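Local coordinates for protein transcriptional regulator, LRP/AsnC family (Neisseria meningitidis, PDB 2P6T) that binds L-leucine and probably recognises specific DNA sequences through a winged helix-turn-helix domain to regulate transcription, at the interface of chains A and B. Sequence-based numbering; all coordinates share one arbitrary frame. Chains: chain A/B, Transcriptional regulator, LRP/AsnC family.

The interface of chains A and B. Residues chain A 80, 85; chain B 79, 131, 133-136.
A:Lys80, in the loop between strand 70-78 and helix 84-92, reaches from chain A along the backbone of chain B where the loop after helix 119-130 runs into strand 136-144. Both segments belong to the Lrp/AsnC ligand-binding domain, and this patch is part of a larger contact between two copies in the deposited eight-chain assembly; the structure alone does not show that it forms in solution.

Van der Waals contact runs along the lysine chain and beside it. CG of A:Lys80 stands anti to the backbone N (chi1 -175°), and bends at chi2 and chi3 pack its aliphatic part against the carbonyl of B:Val136, with CE 3.3 Å from that O. A:Arg85 crosses B:Leu131 at about a right angle, its guanidinium NH1 touching the aliphatic CB of the leucine at 3.9 Å.

Polar contact gathers at the lysine tip. The side-chain nitrogen NZ ends at the carbonyl O of B:His134, a natural acceptor, although the modelled separation is too short to be real. B:Arg79 comes up beside the same tip, its guanidinium NH1 3.5 Å from NZ of A:Lys80. If both are charged, as is usual, they would repel each other, and the shared carbonyl O of B:His134 may ease this; the position of NZ is uncertain. B:Arg79 NH1 also makes a weak hydrogen bond to that O.

Within chain B, the loop is braced by its own histidine. The backbone N of B:Gly135 donates to ring nitrogen ND1 of B:His133 at 2.9 Å, lying 8° out of the imidazole plane.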
loop_
_atom_site.group_PDB
_atom_site.type_symbol
_atom_site.label_atom_id
_atom_site.label_comp_id
_atom_site.label_asym_id
_atom_site.label_seq_id
_atom_site.Cartn_x
_atom_site.Cartn_y
_atom_site.Cartn_z
ATOM N N LYS A 80 -4.670 -6.704 -19.184
ATOM C CA LYS A 80 -4.491 -5.785 -20.300
ATOM C C LYS A 80 -4.421 -6.569 -21.612
ATOM O O LYS A 80 -3.368 -7.085 -21.983
ATOM C CB LYS A 80 -3.237 -4.926 -20.080
ATOM C CG LYS A 80 -3.002 -3.826 -21.119
ATOM C CD LYS A 80 -1.917 -4.174 -22.134
ATOM C CE LYS A 80 -0.570 -4.404 -21.464
ATOM N NZ LYS A 80 0.550 -4.358 -22.430
ATOM N N ARG A 85 -11.162 -5.778 -21.701
ATOM C CA ARG A 85 -12.104 -4.814 -21.132
ATOM C C ARG A 85 -13.497 -4.885 -21.754
ATOM O O ARG A 85 -14.477 -4.451 -21.148
ATOM C CB ARG A 85 -11.549 -3.387 -21.228
ATOM C CG ARG A 85 -10.162 -3.218 -20.586
ATOM C CD ARG A 85 -10.040 -1.922 -19.767
ATOM N NE ARG A 85 -10.242 -0.723 -20.582
ATOM C CZ ARG A 85 -9.305 -0.135 -21.326
ATOM N NH1 ARG A 85 -8.063 -0.615 -21.376
ATOM N NH2 ARG A 85 -9.613 0.945 -22.033
ATOM N N ARG B 79 5.865 -2.128 -18.864
ATOM C CA ARG B 79 5.961 -3.593 -18.843
ATOM C C ARG B 79 7.402 -4.057 -19.039
ATOM O O ARG B 79 8.220 -3.348 -19.634
ATOM C CB ARG B 79 5.038 -4.239 -19.893
ATOM C CG ARG B 79 5.609 -4.332 -21.315
ATOM C CD ARG B 79 4.573 -4.855 -22.324
ATOM N NE ARG B 79 4.234 -6.266 -22.127
ATOM C CZ ARG B 79 3.446 -6.982 -22.931
ATOM N NH1 ARG B 79 2.897 -6.435 -24.014
ATOM N NH2 ARG B 79 3.208 -8.260 -22.652
ATOM N N LEU B 131 -3.556 3.476 -21.957
ATOM C CA LEU B 131 -3.720 2.061 -21.632
ATOM C C LEU B 131 -3.676 1.161 -22.874
ATOM O O LEU B 131 -3.256 -0.002 -22.802
ATOM C CB LEU B 131 -5.031 1.850 -20.866
ATOM C CG LEU B 131 -5.114 2.568 -19.515
ATOM C CD1 LEU B 131 -6.553 2.613 -18.987
ATOM C CD2 LEU B 131 -4.180 1.910 -18.512
ATOM N N HIS B 133 -1.748 1.530 -25.436
ATOM C CA HIS B 133 -0.334 1.338 -25.769
ATOM C C HIS B 133 0.133 0.020 -25.152
ATOM O O HIS B 133 -0.184 -0.268 -23.996
ATOM C CB HIS B 133 0.474 2.521 -25.224
ATOM C CG HIS B 133 1.931 2.498 -25.569
ATOM N ND1 HIS B 133 2.780 1.489 -25.170
ATOM C CD2 HIS B 133 2.704 3.402 -26.218
ATOM C CE1 HIS B 133 4.007 1.755 -25.585
ATOM N NE2 HIS B 133 3.987 2.908 -26.227
ATOM N N HIS B 134 0.865 -0.773 -25.938
ATOM C CA HIS B 134 1.289 -2.136 -25.548
ATOM C C HIS B 134 2.196 -2.200 -24.311
ATOM O O HIS B 134 2.096 -3.129 -23.511
ATOM C CB HIS B 134 1.981 -2.845 -26.726
ATOM C CG HIS B 134 3.238 -2.171 -27.196
ATOM N ND1 HIS B 134 3.226 -1.040 -27.987
ATOM C CD2 HIS B 134 4.545 -2.476 -26.993
ATOM C CE1 HIS B 134 4.469 -0.675 -28.250
ATOM N NE2 HIS B 134 5.290 -1.529 -27.657
ATOM N N GLY B 135 3.083 -1.218 -24.172
ATOM C CA GLY B 135 4.006 -1.137 -23.041
ATOM C C GLY B 135 3.383 -0.798 -21.696
ATOM O O GLY B 135 3.872 -1.252 -20.663
ATOM N N VAL B 136 2.318 0.000 -21.688
ATOM C CA VAL B 136 1.696 0.406 -20.429
ATOM C C VAL B 136 1.036 -0.791 -19.769
ATOM O O VAL B 136 0.118 -1.383 -20.327
ATOM C CB VAL B 136 0.656 1.526 -20.617
ATOM C CG1 VAL B 136 -0.076 1.803 -19.305
ATOM C CG2 VAL B 136 1.339 2.779 -21.106
#